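Local coordinates for orotidine 5'-phosphate decarboxylase (Sulfolobus solfataricus, PDB 4DBD), which probably catalyses the decarboxylation of orotidine 5'-monophosphate to uridine 5'-monophosphate, the last step of de novo UMP synthesis, at residues L8-P13 against L33-D38; Y27-G32 against I49-E54; I56-K61 against S77-F82; Y67-I72 against G92-L97; K106-V111 against R132-K137. All coordinates share one frame; numbering follows the deposited sequence.

Interaction 1 of 5, residues L8-P13 against L33-D38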
# COMPACT_ATOMS: atom_id res chain seq x y z
N LEU A 8 1.41 -15.06 12.43
CA LEU A 8 2.66 -15.13 11.68
C LEU A 8 2.67 -14.12 10.55
O LEU A 8 1.79 -14.14 9.69
CB LEU A 8 2.91 -16.53 11.11
CG LEU A 8 4.12 -16.67 10.19
CD1 LEU A 8 5.42 -16.34 10.95
CD2 LEU A 8 4.21 -18.07 9.56
N ALA A 9 3.68 -13.25 10.52
CA ALA A 9 3.83 -12.35 9.39
C ALA A 9 4.69 -13.06 8.37
O ALA A 9 5.92 -13.04 8.47
CB ALA A 9 4.46 -11.02 9.81
N MET A 10 4.05 -13.72 7.42
CA MET A 10 4.80 -14.47 6.44
C MET A 10 5.24 -13.57 5.30
O MET A 10 4.57 -13.48 4.27
CB MET A 10 4.02 -15.68 5.93
CG MET A 10 4.87 -16.62 5.10
SD MET A 10 4.23 -18.30 5.08
CE MET A 10 2.65 -18.04 4.27
N ASP A 11 6.37 -12.91 5.50
CA ASP A 11 6.94 -12.01 4.50
C ASP A 11 8.12 -12.69 3.79
O ASP A 11 8.73 -12.11 2.89
CB ASP A 11 7.39 -10.72 5.18
CG ASP A 11 6.23 -9.94 5.77
OD1 ASP A 11 5.21 -9.77 5.06
OD2 ASP A 11 6.34 -9.50 6.94
N LYS A 12 8.43 -13.91 4.23
CA LYS A 12 9.31 -14.81 3.49
C LYS A 12 8.63 -16.16 3.44
O LYS A 12 7.92 -16.53 4.37
CB LYS A 12 10.66 -14.95 4.19
CG LYS A 12 11.68 -13.87 3.88
CD LYS A 12 13.00 -14.24 4.54
CE LYS A 12 14.12 -13.29 4.17
NZ LYS A 12 15.36 -13.68 4.91
N PRO A 13 8.85 -16.91 2.35
CA PRO A 13 8.26 -18.24 2.18
C PRO A 13 8.61 -19.22 3.30
O PRO A 13 9.78 -19.32 3.69
CB PRO A 13 8.87 -18.72 0.86
CG PRO A 13 9.15 -17.46 0.10
CD PRO A 13 9.59 -16.48 1.15
N LEU A 33 2.96 -8.32 0.70
CA LEU A 33 3.44 -8.17 -0.67
C LEU A 33 4.79 -8.86 -0.92
O LEU A 33 5.02 -9.40 -2.01
CB LEU A 33 3.53 -6.69 -1.06
CG LEU A 33 2.31 -6.15 -1.80
CD1 LEU A 33 2.30 -4.62 -1.76
CD2 LEU A 33 2.28 -6.68 -3.23
N PRO A 34 5.69 -8.84 0.08
CA PRO A 34 6.97 -9.51 -0.20
C PRO A 34 6.79 -10.98 -0.58
O PRO A 34 7.52 -11.48 -1.45
CB PRO A 34 7.70 -9.40 1.13
CG PRO A 34 7.15 -8.13 1.75
CD PRO A 34 5.70 -8.14 1.38
N LEU A 35 5.84 -11.66 0.06
CA LEU A 35 5.60 -13.08 -0.22
C LEU A 35 4.97 -13.25 -1.58
O LEU A 35 5.44 -14.05 -2.41
CB LEU A 35 4.69 -13.70 0.84
CG LEU A 35 4.37 -15.18 0.64
CD1 LEU A 35 5.60 -16.01 0.94
CD2 LEU A 35 3.22 -15.63 1.53
N VAL A 36 3.91 -12.50 -1.83
CA VAL A 36 3.20 -12.60 -3.10
C VAL A 36 4.12 -12.28 -4.29
O VAL A 36 4.03 -12.91 -5.33
CB VAL A 36 1.95 -11.71 -3.11
CG1 VAL A 36 1.27 -11.75 -4.47
CG2 VAL A 36 0.98 -12.18 -2.02
N LEU A 37 5.03 -11.32 -4.12
CA LEU A 37 6.01 -11.03 -5.18
C LEU A 37 7.14 -12.08 -5.28
O LEU A 37 7.74 -12.25 -6.34
CB LEU A 37 6.60 -9.63 -5.02
CG LEU A 37 5.60 -8.47 -5.00
CD1 LEU A 37 6.31 -7.16 -4.72
CD2 LEU A 37 4.81 -8.37 -6.31
N ASP A 38 7.44 -12.77 -4.18
CA ASP A 38 8.48 -13.80 -4.21
C ASP A 38 7.92 -15.07 -4.86
O ASP A 38 8.44 -15.54 -5.87
CB ASP A 38 8.99 -14.11 -2.80
CG ASP A 38 10.05 -13.12 -2.32
OD1 ASP A 38 10.75 -12.53 -3.18
OD2 ASP A 38 10.17 -12.93 -1.08
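Leu35, in the first turn of helix 33-39, packs against Met10 and Pro13 where the first strand of a TIM barrel runs out into its loop, at the C-terminal rim on which such barrels carry their active sites. The apolar part of the contact is centred on the two leucine methyls. Leu35 CG stands anti to the backbone N (chi1 -180°), and beyond it Leu35 CD2 lies 3.7 Å from Met10 CE. The methionine chain bends at its last torsion, chi3 63°, which brings CE there. An unbranched, flexible thioether suits this place, since Met10 also touches Leu19 of helix 16-22 and Leu47 of helix 41-48. The other methyl, Leu35 CD1, sits 3.9 Å from Pro13 CG, the two side chains passing antiparallel to one another.

Polar atoms meet carbon at the neighbouring positions. Asp11 and Pro34 run alongside each other in the same direction, with Asp11 OD1 4.1 Å from Pro34 CD. A proline is well placed in the first turn of a helix, where backbone N-H groups are not needed for helical bonds. Asp11 is a predicted substrate ligand, and a bound sulfate, probably from the crystallisation liquor, lies near its side chain. Asp38 approaches Pro13 with OD2, while its OD1 makes a salt bridge to Arg75 of the second subunit.

The backbone bends in an inverse gamma turn centred on Met10, with a weak bond from Asp11 N to Ala9 O. Met10 O, buried 3.4 Å from Leu35 CB, has no polar partner in the model.

Interaction 2 of 5, residues Y27-G32 against I49-E54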
# COMPACT_ATOMS: atom_id res chain seq x y z
N TYR A 27 -2.89 -18.09 15.85
CA TYR A 27 -4.24 -17.61 15.64
C TYR A 27 -4.48 -17.37 14.16
O TYR A 27 -5.56 -17.66 13.63
CB TYR A 27 -4.51 -16.33 16.42
CG TYR A 27 -5.80 -15.68 15.99
CD1 TYR A 27 -7.02 -16.14 16.48
CD2 TYR A 27 -5.80 -14.63 15.09
CE1 TYR A 27 -8.20 -15.55 16.10
CE2 TYR A 27 -6.99 -14.04 14.70
CZ TYR A 27 -8.18 -14.50 15.21
OH TYR A 27 -9.37 -13.92 14.83
N GLY A 28 -3.48 -16.82 13.49
CA GLY A 28 -3.61 -16.45 12.10
C GLY A 28 -2.27 -16.34 11.40
O GLY A 28 -1.19 -16.46 12.02
N ILE A 29 -2.34 -16.08 10.10
CA ILE A 29 -1.17 -15.88 9.28
C ILE A 29 -1.44 -14.62 8.47
O ILE A 29 -2.51 -14.47 7.88
CB ILE A 29 -0.97 -17.05 8.31
CG1 ILE A 29 -0.61 -18.31 9.09
CG2 ILE A 29 0.08 -16.70 7.27
CD1 ILE A 29 -0.71 -19.58 8.27
N LYS A 30 -0.47 -13.71 8.46
CA LYS A 30 -0.60 -12.44 7.75
C LYS A 30 0.30 -12.47 6.52
O LYS A 30 1.53 -12.53 6.63
CB LYS A 30 -0.26 -11.25 8.66
CG LYS A 30 -0.51 -9.88 8.02
CD LYS A 30 -0.18 -8.73 8.98
CE LYS A 30 1.32 -8.49 9.10
NZ LYS A 30 1.91 -7.88 7.89
N VAL A 31 -0.33 -12.42 5.35
CA VAL A 31 0.36 -12.54 4.07
C VAL A 31 0.64 -11.15 3.49
O VAL A 31 -0.29 -10.36 3.34
CB VAL A 31 -0.52 -13.31 3.06
CG1 VAL A 31 0.17 -13.42 1.73
CG2 VAL A 31 -0.88 -14.69 3.61
N GLY A 32 1.90 -10.87 3.16
CA GLY A 32 2.28 -9.56 2.66
C GLY A 32 2.66 -9.52 1.19
O GLY A 32 2.69 -10.55 0.51
N ILE A 49 -3.85 -23.07 1.19
CA ILE A 49 -5.11 -23.79 1.01
C ILE A 49 -5.59 -24.65 2.18
O ILE A 49 -6.69 -24.44 2.69
CB ILE A 49 -5.10 -24.62 -0.29
CG1 ILE A 49 -5.45 -23.71 -1.47
CG2 ILE A 49 -6.09 -25.77 -0.19
CD1 ILE A 49 -5.37 -24.40 -2.83
N GLY A 50 -4.78 -25.62 2.61
CA GLY A 50 -5.23 -26.55 3.63
C GLY A 50 -5.19 -26.05 5.07
O GLY A 50 -5.75 -26.68 5.97
N LEU A 51 -4.55 -24.90 5.28
CA LEU A 51 -4.24 -24.43 6.63
C LEU A 51 -5.46 -24.12 7.49
O LEU A 51 -6.31 -23.31 7.10
CB LEU A 51 -3.33 -23.20 6.55
CG LEU A 51 -2.07 -23.35 5.70
CD1 LEU A 51 -1.23 -22.08 5.76
CD2 LEU A 51 -1.26 -24.55 6.14
N ASP A 52 -5.54 -24.75 8.65
CA ASP A 52 -6.62 -24.49 9.59
C ASP A 52 -6.21 -23.48 10.65
O ASP A 52 -5.86 -23.84 11.78
CB ASP A 52 -7.09 -25.78 10.28
CG ASP A 52 -8.20 -25.52 11.29
OD1 ASP A 52 -9.14 -24.75 10.98
OD2 ASP A 52 -8.13 -26.08 12.41
N VAL A 53 -6.24 -22.20 10.28
CA VAL A 53 -6.05 -21.13 11.24
C VAL A 53 -7.32 -20.29 11.27
O VAL A 53 -8.10 -20.31 10.31
CB VAL A 53 -4.81 -20.27 10.92
CG1 VAL A 53 -3.55 -21.10 11.05
CG2 VAL A 53 -4.91 -19.68 9.52
N GLU A 54 -7.54 -19.58 12.37
CA GLU A 54 -8.73 -18.75 12.48
C GLU A 54 -8.75 -17.69 11.39
O GLU A 54 -9.79 -17.46 10.77
CB GLU A 54 -8.80 -18.09 13.87
CG GLU A 54 -8.76 -19.07 15.03
CD GLU A 54 -10.04 -19.87 15.17
OE1 GLU A 54 -11.13 -19.26 15.09
OE2 GLU A 54 -9.96 -21.11 15.35
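Tyr27 and Glu54 meet ring against aliphatic chain, the two side chains crossing at about a right angle. Glu54 CB sits over one face of the ring, 3.4 Å from Tyr27 CE1, and Glu54 CG follows, 3.7 Å from Tyr27 CD1. A glutamate suits this edge of the protein, because its methylenes can lie on the ring while its carboxylate leads away. The tyrosine also stacks on Tyr183, and its OH is hydrogen-bonded to Glu55 OE1. An alanine in place of Tyr27 would probably leave Glu54 CG without its aromatic support, Tyr183 without its stacking partner and Glu55 OE1 without the hydroxyl.

Aliphatic packing carries the rest. Ile29 CD1, placed by an extended chi2 of 167°, touches Leu51 CD1 at 3.6 Å and comes within 4.3 Å of Val53 CG1. Val53 CB packs 4.2 Å from Gly28 CA. Glycine suits that position because a beta carbon would be crowded by the Tyr27 ring.

The segment 49-54 is the loop from helix 41-48 to strand 55-62, passing the N-terminal end of strand 28-32. That strand lies between strands 6-10 and 55-62 of the barrel, and Leu51 carries the packing on to Tyr16, Leu19 and Lys20 of helix 16-22.

Interaction 3 of 5, residues I56-K61 against S77-F82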
# COMPACT_ATOMS: atom_id res chain seq x y z
N ILE A 56 -6.76 -15.85 7.93
CA ILE A 56 -5.79 -15.55 6.90
C ILE A 56 -5.99 -14.08 6.56
O ILE A 56 -7.03 -13.68 6.02
CB ILE A 56 -5.91 -16.48 5.69
CG1 ILE A 56 -5.61 -17.92 6.11
CG2 ILE A 56 -4.98 -16.05 4.57
CD1 ILE A 56 -5.81 -18.92 5.02
N ILE A 57 -5.00 -13.27 6.93
CA ILE A 57 -5.07 -11.84 6.74
C ILE A 57 -4.14 -11.43 5.62
O ILE A 57 -2.97 -11.80 5.61
CB ILE A 57 -4.67 -11.07 8.01
CG1 ILE A 57 -5.49 -11.55 9.20
CG2 ILE A 57 -4.81 -9.55 7.81
CD1 ILE A 57 -5.04 -10.94 10.54
N VAL A 58 -4.65 -10.68 4.65
CA VAL A 58 -3.80 -10.14 3.61
C VAL A 58 -3.47 -8.70 4.01
O VAL A 58 -4.38 -7.91 4.30
CB VAL A 58 -4.47 -10.19 2.22
CG1 VAL A 58 -3.74 -9.26 1.27
CG2 VAL A 58 -4.46 -11.62 1.69
N ASP A 59 -2.18 -8.40 4.07
CA ASP A 59 -1.72 -7.07 4.44
C ASP A 59 -0.89 -6.47 3.30
O ASP A 59 0.32 -6.67 3.21
CB ASP A 59 -0.90 -7.11 5.75
CG ASP A 59 -0.45 -5.74 6.18
OD1 ASP A 59 -0.97 -4.76 5.60
OD2 ASP A 59 0.40 -5.64 7.09
N PHE A 60 -1.58 -5.74 2.42
CA PHE A 60 -0.92 -4.94 1.40
C PHE A 60 -1.00 -3.47 1.81
O PHE A 60 -0.83 -2.58 0.96
CB PHE A 60 -1.61 -5.13 0.05
CG PHE A 60 -1.40 -6.49 -0.57
CD1 PHE A 60 -0.66 -7.47 0.08
CD2 PHE A 60 -1.94 -6.78 -1.81
CE1 PHE A 60 -0.47 -8.71 -0.50
CE2 PHE A 60 -1.76 -8.02 -2.39
CZ PHE A 60 -1.02 -8.99 -1.73
N LYS A 61 -1.27 -3.21 3.09
CA LYS A 61 -1.35 -1.85 3.63
C LYS A 61 -2.16 -0.96 2.70
O LYS A 61 -1.70 0.11 2.29
CB LYS A 61 0.04 -1.26 3.82
CG LYS A 61 0.86 -1.90 4.96
CD LYS A 61 0.17 -1.73 6.31
CE LYS A 61 1.15 -2.01 7.47
NZ LYS A 61 1.72 -3.41 7.45
N SER A 77 -9.41 -13.43 -2.80
CA SER A 77 -10.56 -13.99 -2.08
C SER A 77 -10.25 -15.15 -1.14
O SER A 77 -11.10 -15.56 -0.35
CB SER A 77 -11.64 -14.41 -3.08
OG SER A 77 -11.06 -15.14 -4.15
N PHE A 78 -9.04 -15.69 -1.20
CA PHE A 78 -8.67 -16.77 -0.29
C PHE A 78 -8.58 -16.25 1.14
O PHE A 78 -8.70 -17.00 2.11
CB PHE A 78 -7.36 -17.43 -0.71
CG PHE A 78 -6.19 -16.50 -0.73
CD1 PHE A 78 -5.45 -16.27 0.42
CD2 PHE A 78 -5.84 -15.84 -1.89
CE1 PHE A 78 -4.37 -15.41 0.40
CE2 PHE A 78 -4.76 -14.98 -1.92
CZ PHE A 78 -4.02 -14.77 -0.76
N ALA A 79 -8.39 -14.94 1.27
CA ALA A 79 -8.22 -14.29 2.58
C ALA A 79 -9.52 -14.13 3.34
O ALA A 79 -10.58 -13.87 2.75
CB ALA A 79 -7.56 -12.93 2.40
N ASN A 80 -9.46 -14.25 4.66
CA ASN A 80 -10.60 -13.92 5.52
C ASN A 80 -10.69 -12.42 5.80
O ASN A 80 -11.78 -11.88 6.00
CB ASN A 80 -10.51 -14.65 6.87
CG ASN A 80 -10.31 -16.13 6.72
OD1 ASN A 80 -9.25 -16.67 7.02
ND2 ASN A 80 -11.35 -16.82 6.25
N SER A 81 -9.53 -11.76 5.84
CA SER A 81 -9.45 -10.38 6.34
C SER A 81 -8.40 -9.60 5.58
O SER A 81 -7.48 -10.18 5.00
CB SER A 81 -9.06 -10.39 7.83
OG SER A 81 -9.88 -11.28 8.57
N PHE A 82 -8.51 -8.27 5.63
CA PHE A 82 -7.62 -7.38 4.90
C PHE A 82 -7.24 -6.18 5.75
O PHE A 82 -8.07 -5.63 6.47
CB PHE A 82 -8.31 -6.88 3.62
CG PHE A 82 -8.53 -7.95 2.60
CD1 PHE A 82 -7.53 -8.29 1.71
CD2 PHE A 82 -9.74 -8.63 2.56
CE1 PHE A 82 -7.73 -9.29 0.77
CE2 PHE A 82 -9.95 -9.64 1.63
CZ PHE A 82 -8.95 -9.96 0.74
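Val58 and Phe82 are paired on neighbouring parallel strands, their side chains lying side by side on the outer, helix-facing layer of the barrel. From Val58 CB outward, each atom has a neighbour. Val58 CB is 3.6 Å from Phe82 CD1. Val58 CG1, anti to the backbone N (chi1 163°), also touches Phe82 and lies 3.7 Å above one face of the Phe60 ring, toward its rim. Val58 CG2 presses on Ala79 CB at 3.4 Å, tighter than usual, and stands 4.0 Å from Phe78 CE1. A beta-branched valine fits an extended strand, and Ala79 is small enough to admit its methyl.

The backbones are joined in parallel register, Ile57 with Ser81 and Val58 with Phe82. Val58 N gives a nearly straight bond to Ser81 O, 2.9 Å and 168°. Ile56 O accepts from both Asn80 N and Ser81 N. In return the asparagine side chain takes the place of a backbone acceptor beside the ladder: Ile56 N meets Asn80 OD1 at 2.8 Å, in the carbonyl plane and on a lone pair.

This pairing closes the beta-alpha-beta unit of strand 55-62, helix 66-73 and strand 81-85. Beyond it lie two predicted catalytic residues: Lys61 NZ forms a 2.6 Å salt bridge with Asp59 OD2, and a second with Asp64 of the second subunit, while Asp59 also binds Lys30. Directional bonds and close apolar packing thus fix the strand that carries this charged network, consistent with an active site completed across the dimer.

Interaction 4 of 5, residues Y67-I72 against G92-L97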
# COMPACT_ATOMS: atom_id res chain seq x y z
N TYR A 67 -12.15 2.33 -5.74
CA TYR A 67 -12.11 1.50 -6.95
C TYR A 67 -10.86 0.64 -6.99
O TYR A 67 -10.93 -0.55 -7.32
CB TYR A 67 -12.20 2.38 -8.21
CG TYR A 67 -11.77 1.67 -9.48
CD1 TYR A 67 -12.56 0.67 -10.05
CD2 TYR A 67 -10.58 2.01 -10.11
CE1 TYR A 67 -12.17 0.02 -11.22
CE2 TYR A 67 -10.18 1.37 -11.29
CZ TYR A 67 -10.98 0.38 -11.83
OH TYR A 67 -10.58 -0.26 -12.99
N ILE A 68 -9.72 1.22 -6.65
CA ILE A 68 -8.45 0.50 -6.74
C ILE A 68 -8.33 -0.52 -5.62
O ILE A 68 -7.88 -1.64 -5.84
CB ILE A 68 -7.25 1.46 -6.69
CG1 ILE A 68 -7.22 2.38 -7.92
CG2 ILE A 68 -5.95 0.69 -6.52
CD1 ILE A 68 -7.02 1.66 -9.23
N MET A 69 -8.72 -0.14 -4.40
CA MET A 69 -8.64 -1.08 -3.29
C MET A 69 -9.54 -2.29 -3.51
O MET A 69 -9.17 -3.41 -3.20
CB MET A 69 -8.95 -0.40 -1.97
CG MET A 69 -7.80 0.49 -1.55
SD MET A 69 -7.93 1.19 0.11
CE MET A 69 -9.52 2.00 0.03
N LYS A 70 -10.73 -2.05 -4.05
CA LYS A 70 -11.63 -3.15 -4.40
C LYS A 70 -11.05 -4.03 -5.52
O LYS A 70 -11.17 -5.26 -5.48
CB LYS A 70 -13.02 -2.60 -4.75
CG LYS A 70 -13.76 -2.04 -3.54
CD LYS A 70 -14.87 -1.08 -3.96
CE LYS A 70 -15.83 -1.70 -4.95
NZ LYS A 70 -16.92 -0.71 -5.29
N SER A 71 -10.40 -3.42 -6.50
CA SER A 71 -9.80 -4.18 -7.60
C SER A 71 -8.68 -5.08 -7.09
O SER A 71 -8.41 -6.15 -7.65
CB SER A 71 -9.26 -3.23 -8.67
OG SER A 71 -10.32 -2.54 -9.31
N ILE A 72 -8.01 -4.64 -6.04
CA ILE A 72 -6.97 -5.44 -5.41
C ILE A 72 -7.55 -6.61 -4.64
O ILE A 72 -7.15 -7.76 -4.86
CB ILE A 72 -6.12 -4.56 -4.47
CG1 ILE A 72 -5.34 -3.53 -5.29
CG2 ILE A 72 -5.18 -5.42 -3.63
CD1 ILE A 72 -4.68 -2.44 -4.45
N GLY A 92 -15.07 7.83 -0.56
CA GLY A 92 -14.43 7.52 -1.83
C GLY A 92 -13.20 6.63 -1.68
O GLY A 92 -12.47 6.39 -2.64
N SER A 93 -12.98 6.15 -0.46
CA SER A 93 -11.86 5.25 -0.19
C SER A 93 -12.31 4.13 0.74
O SER A 93 -12.82 3.11 0.29
CB SER A 93 -10.68 6.04 0.38
OG SER A 93 -9.56 5.21 0.65
N LEU A 94 -12.18 4.32 2.05
CA LEU A 94 -12.55 3.23 2.96
C LEU A 94 -14.05 2.88 2.97
O LEU A 94 -14.40 1.72 3.20
CB LEU A 94 -12.03 3.49 4.37
CG LEU A 94 -10.51 3.40 4.50
CD1 LEU A 94 -10.08 3.96 5.85
CD2 LEU A 94 -10.01 1.95 4.32
N ASP A 95 -14.93 3.84 2.73
CA ASP A 95 -16.36 3.48 2.72
C ASP A 95 -16.68 2.47 1.63
O ASP A 95 -17.38 1.48 1.86
CB ASP A 95 -17.30 4.70 2.69
CG ASP A 95 -17.10 5.60 1.48
OD1 ASP A 95 -16.29 5.29 0.59
OD2 ASP A 95 -17.80 6.64 1.41
N GLU A 96 -16.12 2.68 0.44
CA GLU A 96 -16.35 1.81 -0.69
C GLU A 96 -15.74 0.43 -0.46
O GLU A 96 -16.32 -0.59 -0.84
CB GLU A 96 -15.80 2.43 -1.96
CG GLU A 96 -16.57 3.65 -2.41
CD GLU A 96 -16.00 4.31 -3.63
OE1 GLU A 96 -15.09 3.73 -4.27
OE2 GLU A 96 -16.48 5.42 -3.98
N LEU A 97 -14.56 0.40 0.16
CA LEU A 97 -13.92 -0.88 0.48
C LEU A 97 -14.72 -1.65 1.53
O LEU A 97 -14.89 -2.87 1.43
CB LEU A 97 -12.47 -0.66 0.94
CG LEU A 97 -11.72 -1.92 1.38
CD1 LEU A 97 -11.56 -2.91 0.22
CD2 LEU A 97 -10.35 -1.56 1.98
O HOH W 1 -13.33 4.95 -6.04
O HOH W 2 -18.12 -0.53 -2.82
O HOH W 3 -15.57 1.61 -6.01
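Chi3 of Met69, -56°, bends the thioether so that CE comes against Ser93, while chi3 of Lys70, 55°, turns CE, the last carbon before NZ, out of line with the rest of the chain. Both belong to helix 66-73, which packs on helix 90-103 in the outer layer of the TIM barrel. The axes of the two segments approach to 8.7 Å, with N-to-C directions 38° apart.

On the buried side, Met69 CE lies 3.3 Å from Ser93 OG and 4.1 Å from Leu97 CB, methionine and leucine crossing at about a right angle. The serine hydroxyl is hydrogen-bonded to Asp64 O, so a small polar residue suits the spot, with the methionine methyl resting beside it.

At the outer edge, Lys70 lays its methylenes over the backbone, Lys70 CD 3.5 Å from Glu96 O. Lys70 NZ does not touch Glu96 OE1, which is 4.9 Å away, but one water joins these two groups and another links NZ to Glu96 O. An alanine in place of Lys70 would probably leave both waters without their lysine partner and Glu96 without the opposite charge nearby.

A third water accepts from Tyr67 N at 2.9 Å and donates to the same oxygen, Glu96 OE1.

Interaction 5 of 5, residues K106-V111 against R132-K137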
# COMPACT_ATOMS: atom_id res chain seq x y z
N LYS A 106 -15.93 -10.53 4.24
CA LYS A 106 -14.54 -10.34 4.64
C LYS A 106 -14.45 -9.34 5.79
O LYS A 106 -15.29 -8.46 5.91
CB LYS A 106 -13.72 -9.82 3.45
CG LYS A 106 -13.83 -10.68 2.21
CD LYS A 106 -13.32 -12.09 2.49
CE LYS A 106 -13.38 -12.96 1.24
NZ LYS A 106 -12.96 -14.35 1.53
N ASN A 107 -13.44 -9.51 6.64
CA ASN A 107 -13.18 -8.56 7.72
C ASN A 107 -12.19 -7.48 7.29
O ASN A 107 -11.29 -7.73 6.47
CB ASN A 107 -12.59 -9.28 8.94
CG ASN A 107 -13.49 -10.36 9.48
OD1 ASN A 107 -14.68 -10.15 9.70
ND2 ASN A 107 -12.92 -11.54 9.71
N LEU A 108 -12.33 -6.29 7.87
CA LEU A 108 -11.39 -5.19 7.64
C LEU A 108 -10.67 -4.85 8.94
O LEU A 108 -11.29 -4.75 9.99
CB LEU A 108 -12.15 -3.93 7.13
CG LEU A 108 -11.36 -2.65 6.86
CD1 LEU A 108 -10.28 -2.87 5.80
CD2 LEU A 108 -12.29 -1.49 6.46
N TYR A 109 -9.35 -4.71 8.85
CA TYR A 109 -8.52 -4.20 9.94
C TYR A 109 -7.90 -2.90 9.48
O TYR A 109 -7.34 -2.84 8.38
CB TYR A 109 -7.40 -5.19 10.26
CG TYR A 109 -7.85 -6.42 11.00
CD1 TYR A 109 -7.67 -6.54 12.37
CD2 TYR A 109 -8.46 -7.48 10.33
CE1 TYR A 109 -8.08 -7.66 13.06
CE2 TYR A 109 -8.88 -8.62 11.01
CZ TYR A 109 -8.68 -8.69 12.37
OH TYR A 109 -9.09 -9.80 13.07
N LEU A 110 -7.96 -1.85 10.31
CA LEU A 110 -7.40 -0.56 9.92
C LEU A 110 -6.13 -0.24 10.70
O LEU A 110 -6.05 -0.47 11.90
CB LEU A 110 -8.41 0.56 10.10
CG LEU A 110 -9.68 0.54 9.25
CD1 LEU A 110 -10.55 1.73 9.61
CD2 LEU A 110 -9.33 0.56 7.75
N VAL A 111 -5.13 0.29 10.00
CA VAL A 111 -3.87 0.66 10.64
C VAL A 111 -4.03 1.95 11.44
O VAL A 111 -4.37 3.00 10.88
CB VAL A 111 -2.75 0.82 9.60
CG1 VAL A 111 -1.49 1.35 10.28
CG2 VAL A 111 -2.49 -0.51 8.92
N ARG A 132 -13.89 5.10 13.95
CA ARG A 132 -15.27 5.17 14.44
C ARG A 132 -16.34 5.15 13.34
O ARG A 132 -17.35 4.48 13.47
CB ARG A 132 -15.45 6.40 15.33
CG ARG A 132 -14.69 6.30 16.63
CD ARG A 132 -14.61 7.66 17.30
NE ARG A 132 -13.90 7.59 18.56
CZ ARG A 132 -12.99 8.48 18.96
NH1 ARG A 132 -12.70 9.52 18.19
NH2 ARG A 132 -12.39 8.32 20.12
N GLU A 133 -16.10 5.87 12.24
CA GLU A 133 -17.05 5.87 11.13
C GLU A 133 -17.14 4.51 10.44
O GLU A 133 -18.22 4.04 10.11
CB GLU A 133 -16.68 6.93 10.09
CG GLU A 133 -17.00 8.35 10.50
CD GLU A 133 -16.66 9.35 9.40
OE1 GLU A 133 -16.45 8.91 8.25
OE2 GLU A 133 -16.60 10.56 9.70
N ILE A 134 -15.99 3.88 10.22
CA ILE A 134 -15.91 2.65 9.44
C ILE A 134 -16.30 1.43 10.25
O ILE A 134 -16.93 0.51 9.73
CB ILE A 134 -14.49 2.46 8.85
CG1 ILE A 134 -14.22 3.53 7.79
CG2 ILE A 134 -14.31 1.06 8.26
CD1 ILE A 134 -14.99 3.32 6.48
N SER A 135 -15.94 1.42 11.53
CA SER A 135 -16.26 0.30 12.41
C SER A 135 -15.72 -1.02 11.87
O SER A 135 -16.49 -1.95 11.61
CB SER A 135 -17.77 0.23 12.65
OG SER A 135 -18.09 -0.83 13.54
N PRO A 136 -14.39 -1.11 11.71
CA PRO A 136 -13.72 -2.32 11.22
C PRO A 136 -13.82 -3.47 12.23
O PRO A 136 -14.20 -3.23 13.38
CB PRO A 136 -12.25 -1.87 11.07
CG PRO A 136 -12.11 -0.74 12.09
CD PRO A 136 -13.44 -0.03 12.06
N LYS A 137 -13.52 -4.69 11.81
CA LYS A 137 -13.40 -5.82 12.73
C LYS A 137 -12.28 -5.54 13.74
O LYS A 137 -12.42 -5.82 14.93
CB LYS A 137 -13.07 -7.10 11.96
CG LYS A 137 -12.61 -8.26 12.84
CD LYS A 137 -13.75 -9.20 13.21
CE LYS A 137 -13.25 -10.34 14.10
NZ LYS A 137 -11.80 -10.61 13.91
O HOH W 4 -14.81 -5.64 9.04
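The beta-alpha-beta unit of strand 107-113, helix 124-134 and strand 138-141 turns back here, where the helix has ended and the chain heads into its next strand. Ser135 leaves the helix with positive phi (56°), and Pro136 and Lys137 are then laid against strand 107-113.

Apolar groups of the strand meet Ile134 and Pro136. Ile134 CG2 lies 3.7 Å from Leu108 CD2, and Leu110 CD1 is 3.8 Å from Pro136 CG; both pairs cross at about a right angle. Branched leucine and isoleucine and the compact proline ring suit the layer between strand and helix, and Ile134 also reaches Leu94 of helix 90-103.

The backbone adds one weak bond, Lys137 N to Leu108 O at 2.9 Å. A water accepts from Leu108 N at 2.8 Å and, weakly, from Lys137 N.

Lys137 supplies the largest buried area. Lys137 CG, anti to its backbone N (chi1 166°), lies 3.8 Å from Tyr109 OH, and Lys137 CD is as far from Asn107 OD1. A long aliphatic chain can run beside the tyrosine and still deliver its charge: NZ forms a salt bridge with Glu55 OE1, which is also hydrogen-bonded by Tyr109 OH. Such a return from helix to neighbouring parallel strand is typical of the right-handed crossovers that build a TIM barrel.

All five contacts belong to one TIM barrel. Interactions 3 and 5 are the buried ones; interactions 1, 2 and 4 are partly buried. Interaction 3 stands apart with its strand-to-strand hydrogen bonds; the others rest mainly on packing, with a weak backbone bond and a water in interaction 5 and water bridges at the partly exposed edge of interaction 4. Interactions 1 and 2 each hold one of the neighbouring, hydrogen-bonded strands 6-10 and 28-32. Lys30, on the strand of interaction 2, makes a salt bridge to Asp59 on the strand of interaction 3. Phe82 links interaction 3 to Tyr109 of interaction 5, and Leu94 joins interactions 4 and 5. Interactions 1, 3 and 4 also touch the second subunit.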